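Mevalonate kinase (Staphylococcus aureus, PDB 2X7I) probably catalyses the ATP-dependent phosphorylation of mevalonate to 5-phosphomevalonate, an early step of the mevalonate route to isoprenoids. Local coordinates at residues Gly9-Lys14 / Gln149-Gly154; Gly37-Leu42 / Val89-Asn94. One frame throughout, in Å; residues are numbered along the deposited sequence.

Contact 1 (Gly9-Lys14 / Gln149-Gly154)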
loop_
_atom_site.group_PDB
_atom_site.type_symbol
_atom_site.label_atom_id
_atom_site.label_comp_id
_atom_site.label_asym_id
_atom_site.label_seq_id
_atom_site.Cartn_x
_atom_site.Cartn_y
_atom_site.Cartn_z
ATOM N N GLY A 9 17.466 3.331 -4.262
ATOM C CA GLY A 9 16.114 3.889 -4.312
ATOM C C GLY A 9 15.201 3.378 -3.213
ATOM O O GLY A 9 15.357 2.261 -2.727
ATOM N N GLU A 10 14.242 4.208 -2.824
ATOM C CA GLU A 10 13.260 3.860 -1.802
ATOM C C GLU A 10 11.861 4.184 -2.270
ATOM O O GLU A 10 11.660 5.077 -3.101
ATOM C CB GLU A 10 13.501 4.661 -0.530
ATOM C CG GLU A 10 14.176 3.901 0.563
ATOM C CD GLU A 10 14.681 4.816 1.655
ATOM O OE1 GLU A 10 13.970 5.776 1.998
ATOM O OE2 GLU A 10 15.796 4.589 2.161
ATOM N N SER A 11 10.895 3.490 -1.680
ATOM C CA SER A 11 9.488 3.761 -1.937
ATOM C C SER A 11 8.600 3.430 -0.743
ATOM O O SER A 11 8.844 2.461 -0.021
ATOM C CB SER A 11 9.010 2.954 -3.139
ATOM O OG SER A 11 7.694 3.342 -3.490
ATOM N N THR A 12 7.548 4.220 -0.562
ATOM C CA THR A 12 6.491 3.868 0.386
ATOM C C THR A 12 5.524 2.919 -0.301
ATOM O O THR A 12 5.602 2.711 -1.511
ATOM C CB THR A 12 5.671 5.082 0.866
ATOM O OG1 THR A 12 4.746 5.465 -0.163
ATOM C CG2 THR A 12 6.569 6.240 1.238
ATOM N N GLY A 13 4.609 2.353 0.482
ATOM C CA GLY A 13 3.451 1.660 -0.074
ATOM C C GLY A 13 2.292 2.631 -0.245
ATOM O O GLY A 13 2.490 3.846 -0.276
ATOM N N LYS A 14 1.076 2.098 -0.335
ATOM C CA LYS A 14 -0.131 2.930 -0.314
ATOM C C LYS A 14 -1.315 2.177 0.291
ATOM O O LYS A 14 -1.336 0.948 0.304
ATOM C CB LYS A 14 -0.449 3.442 -1.721
ATOM C CG LYS A 14 -1.621 2.809 -2.423
ATOM C CD LYS A 14 -1.430 1.337 -2.762
ATOM C CE LYS A 14 -2.792 0.657 -2.843
ATOM N NZ LYS A 14 -2.755 -0.726 -3.361
ATOM N N GLN A 149 0.739 6.916 -8.785
ATOM C CA GLN A 149 0.584 8.356 -8.621
ATOM C C GLN A 149 0.555 8.759 -7.139
ATOM O O GLN A 149 1.189 9.732 -6.751
ATOM C CB GLN A 149 -0.664 8.856 -9.361
ATOM C CG GLN A 149 -1.004 10.334 -9.133
ATOM C CD GLN A 149 0.099 11.298 -9.556
ATOM O OE1 GLN A 149 1.052 10.911 -10.230
ATOM N NE2 GLN A 149 -0.042 12.575 -9.168
ATOM N N THR A 150 -0.157 8.003 -6.309
ATOM C CA THR A 150 -0.197 8.293 -4.870
ATOM C C THR A 150 1.199 8.186 -4.269
ATOM O O THR A 150 1.634 9.073 -3.542
ATOM C CB THR A 150 -1.150 7.336 -4.125
ATOM O OG1 THR A 150 -2.456 7.398 -4.717
ATOM C CG2 THR A 150 -1.234 7.696 -2.652
ATOM N N ILE A 151 1.902 7.107 -4.594
ATOM C CA ILE A 151 3.252 6.870 -4.093
ATOM C C ILE A 151 4.261 7.936 -4.549
ATOM O O ILE A 151 4.944 8.527 -3.720
ATOM C CB ILE A 151 3.762 5.465 -4.498
ATOM C CG1 ILE A 151 3.011 4.385 -3.716
ATOM C CG2 ILE A 151 5.248 5.314 -4.210
ATOM C CD1 ILE A 151 3.273 3.004 -4.242
ATOM N N VAL A 152 4.338 8.186 -5.852
ATOM C CA VAL A 152 5.296 9.141 -6.409
ATOM C C VAL A 152 5.057 10.572 -5.928
ATOM O O VAL A 152 5.979 11.226 -5.436
ATOM C CB VAL A 152 5.296 9.104 -7.946
ATOM C CG1 VAL A 152 6.128 10.240 -8.508
ATOM C CG2 VAL A 152 5.840 7.777 -8.418
ATOM N N SER A 153 3.819 11.041 -6.051
ATOM C CA SER A 153 3.443 12.385 -5.587
ATOM C C SER A 153 3.548 12.566 -4.071
ATOM O O SER A 153 3.739 13.672 -3.594
ATOM C CB SER A 153 2.014 12.718 -6.019
ATOM O OG SER A 153 1.059 11.888 -5.351
ATOM N N GLY A 154 3.400 11.487 -3.313
ATOM C CA GLY A 154 3.323 11.584 -1.851
ATOM C C GLY A 154 2.057 12.294 -1.374
ATOM O O GLY A 154 2.013 12.834 -0.260
HETATM O O HOH W 1 4.907 8.217 -0.994
#
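In I151 of helix 145-153, chi1 of -71° sets CG1 anti to the carbonyl carbon and leaves the branch methyl CG2 anti to the backbone N, while chi2 of 169° carries CD1 on, nearly extended. The isoleucine lies against S11-K14 of strand 6-16, each carbon with its own partner. CD1 comes to 3.6 Å from T12 O, CG1 to 3.5 Å from G13 O, and CG2 to 3.2 Å from S11 OG, a close methyl-to-hydroxyl approach. The side chains of T12 and I151 pass each other pointing opposite ways, OG1 4.1 Å from CG2.

Those oxygens are engaged within the strand itself. S11 OG donates to T12 O at 2.9 Å, and T12 OG1 donates to G13 O at 2.8 Å, each in the plane of its acceptor carbonyl and on a lone pair. K14 CB packs 4.1 Å from I151 CG1; K14 NZ lies beyond, in a salt bridge with D147 and a hydrogen bond to G100 O, near a citrate probably from the crystallisation liquor. A105 of helix 103-119 also meets I151.

No direct hydrogen bond crosses between the segments. The hydroxyls of S11 and T12 give their hydrogens to the carbonyls of the next residues, so the oxygens on which I151 packs already have partners, and the polar link across is one water, donating to T12 OG1 and to I151 O, its oxygen 2.7 Å from the latter.

Contact 2 (Gly37-Leu42 / Val89-Asn94)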
loop_
_atom_site.group_PDB
_atom_site.type_symbol
_atom_site.label_atom_id
_atom_site.label_comp_id
_atom_site.label_asym_id
_atom_site.label_seq_id
_atom_site.Cartn_x
_atom_site.Cartn_y
_atom_site.Cartn_z
ATOM N N GLY A 37 5.230 1.579 5.383
ATOM C CA GLY A 37 5.735 0.531 4.490
ATOM C C GLY A 37 6.873 1.073 3.651
ATOM O O GLY A 37 6.745 2.134 3.054
ATOM N N LYS A 38 7.994 0.359 3.628
ATOM C CA LYS A 38 9.188 0.799 2.909
ATOM C C LYS A 38 9.781 -0.339 2.089
ATOM O O LYS A 38 10.008 -1.432 2.599
ATOM C CB LYS A 38 10.243 1.334 3.878
ATOM C CG LYS A 38 9.880 2.690 4.526
ATOM C CD LYS A 38 9.956 3.869 3.517
ATOM C CE LYS A 38 8.890 4.930 3.778
ATOM N NZ LYS A 38 9.113 5.700 5.047
ATOM N N ILE A 39 10.024 -0.061 0.813
ATOM C CA ILE A 39 10.792 -0.936 -0.043
ATOM C C ILE A 39 12.071 -0.202 -0.434
ATOM O O ILE A 39 12.006 0.935 -0.904
ATOM C CB ILE A 39 9.991 -1.334 -1.287
ATOM C CG1 ILE A 39 8.760 -2.145 -0.861
ATOM C CG2 ILE A 39 10.863 -2.103 -2.262
ATOM C CD1 ILE A 39 8.373 -3.267 -1.814
ATOM N N LYS A 40 13.219 -0.851 -0.220
ATOM C CA LYS A 40 14.527 -0.308 -0.575
ATOM C C LYS A 40 15.192 -1.195 -1.631
ATOM O O LYS A 40 15.247 -2.415 -1.469
ATOM C CB LYS A 40 15.441 -0.263 0.654
ATOM C CG LYS A 40 14.904 0.529 1.844
ATOM C CD LYS A 40 15.821 0.372 3.045
ATOM C CE LYS A 40 15.381 1.245 4.212
ATOM N NZ LYS A 40 14.048 0.835 4.757
ATOM N N VAL A 41 15.714 -0.579 -2.690
ATOM C CA VAL A 41 16.486 -1.297 -3.702
ATOM C C VAL A 41 17.902 -0.722 -3.798
ATOM O O VAL A 41 18.087 0.493 -3.857
ATOM C CB VAL A 41 15.794 -1.256 -5.099
ATOM C CG1 VAL A 41 16.703 -1.867 -6.180
ATOM C CG2 VAL A 41 14.436 -1.969 -5.044
ATOM N N LEU A 42 18.892 -1.610 -3.804
ATOM C CA LEU A 42 20.290 -1.242 -4.013
ATOM C C LEU A 42 20.835 -2.010 -5.219
ATOM O O LEU A 42 20.666 -3.222 -5.311
ATOM C CB LEU A 42 21.117 -1.556 -2.764
ATOM C CG LEU A 42 22.631 -1.351 -2.869
ATOM C CD1 LEU A 42 22.994 0.116 -3.118
ATOM C CD2 LEU A 42 23.333 -1.874 -1.612
ATOM N N VAL A 89 22.113 -6.989 -6.836
ATOM C CA VAL A 89 20.861 -6.282 -6.598
ATOM C C VAL A 89 20.242 -6.791 -5.303
ATOM O O VAL A 89 20.113 -7.998 -5.096
ATOM C CB VAL A 89 19.875 -6.477 -7.750
ATOM C CG1 VAL A 89 18.572 -5.741 -7.462
ATOM C CG2 VAL A 89 20.489 -5.989 -9.058
ATOM N N THR A 90 19.879 -5.853 -4.434
ATOM C CA THR A 90 19.301 -6.150 -3.127
ATOM C C THR A 90 17.973 -5.396 -3.005
ATOM O O THR A 90 17.893 -4.210 -3.321
ATOM C CB THR A 90 20.256 -5.746 -1.982
ATOM O OG1 THR A 90 21.519 -6.418 -2.135
ATOM C CG2 THR A 90 19.667 -6.118 -0.627
ATOM N N ILE A 91 16.929 -6.112 -2.599
ATOM C CA ILE A 91 15.598 -5.553 -2.393
ATOM C C ILE A 91 15.226 -5.892 -0.960
ATOM O O ILE A 91 15.332 -7.044 -0.559
ATOM C CB ILE A 91 14.537 -6.188 -3.349
ATOM C CG1 ILE A 91 14.972 -6.070 -4.805
ATOM C CG2 ILE A 91 13.168 -5.508 -3.199
ATOM C CD1 ILE A 91 14.911 -7.386 -5.564
ATOM N N GLN A 92 14.836 -4.890 -0.180
ATOM C CA GLN A 92 14.344 -5.118 1.176
ATOM C C GLN A 92 12.892 -4.673 1.234
ATOM O O GLN A 92 12.576 -3.589 0.777
ATOM C CB GLN A 92 15.148 -4.316 2.205
ATOM C CG GLN A 92 16.645 -4.572 2.226
ATOM C CD GLN A 92 17.375 -3.601 3.137
ATOM O OE1 GLN A 92 17.328 -3.725 4.359
ATOM N NE2 GLN A 92 18.038 -2.618 2.545
ATOM N N THR A 93 12.011 -5.506 1.782
ATOM C CA THR A 93 10.613 -5.113 1.931
ATOM C C THR A 93 10.007 -5.361 3.309
ATOM O O THR A 93 10.209 -6.399 3.941
ATOM C CB THR A 93 9.683 -5.754 0.874
ATOM O OG1 THR A 93 8.326 -5.431 1.203
ATOM C CG2 THR A 93 9.835 -7.272 0.813
ATOM N N ASN A 94 9.202 -4.382 3.700
ATOM C CA ASN A 94 8.440 -4.348 4.932
ATOM C C ASN A 94 6.989 -4.833 4.734
ATOM O O ASN A 94 6.228 -4.969 5.700
ATOM C CB ASN A 94 8.385 -2.878 5.373
ATOM C CG ASN A 94 7.978 -2.717 6.797
ATOM O OD1 ASN A 94 7.925 -3.695 7.546
ATOM N ND2 ASN A 94 7.691 -1.485 7.197
#
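The carbonyl oxygen of K40 receives Q92 N at 2.8 Å and, beside it, the CA-H of I91, whose CA lies 3.3 Å from K40 O. The N-H of Q92 points almost straight at this oxygen (166°). K40 N returns a bond to Q92 O, which closes the hydrogen-bonded pair K40-Q92, and L42 with T90 forms the next such ring. Between these rings sits the non-hydrogen-bonded pair V41-I91, with I39-T93 as its counterpart toward the other end. This is a regular antiparallel ladder. The last bond, beyond the end of strand 87-93, is longer and less straight: N94 N lies 3.3 Å from K38 O, with 143° at the hydrogen and the donor tilted from the carbonyl plane.

The two faces differ in character. On one, I39, V41, I91 and T93 project together; V41 CG2 lies 4.1 Å from I91 CG1, the two side chains running side by side, and I39 CD1 rests 3.7 Å from T93 OG1, which itself bonds to L95 N. On the other, Q92 holds CG anti to the carbonyl carbon (chi1 -57°), and its side chain crosses that of K40 at a slant, the lysine methylene CD passing 3.8 Å from Q92 NE2; L42 CB and T90 CB approach to 4.3 Å.

Helix 103-119 covers the first face, where A106 and V107 pack on I39, and A110 and A114 on V41. In the sheet, strand 29-45 takes strand 6-16 on its other edge, and strand 87-93 is flanked in turn by the parallel strand 53-58.

Contacts 1 and 2 lie about 13 Å apart, centre to centre, and are joined through neighbouring strands of one mixed sheet. Strand 6-16, which carries residues 9-14, pairs with strand 29-45, which carries 37-42: S11 N is 2.9 Å from I39 O and G9 O is 2.9 Å from V41 N, both probable hydrogen bonds. Both segments of contact 2 fall between the two of contact 1 in sequence, which are 134 residues apart. Helix 103-119 touches side chains of both contacts. Helices 103-119 and 145-153 thus pack on the mixed sheet in the N-terminal part of a GHMP kinase fold, bringing sequence-distant segments together.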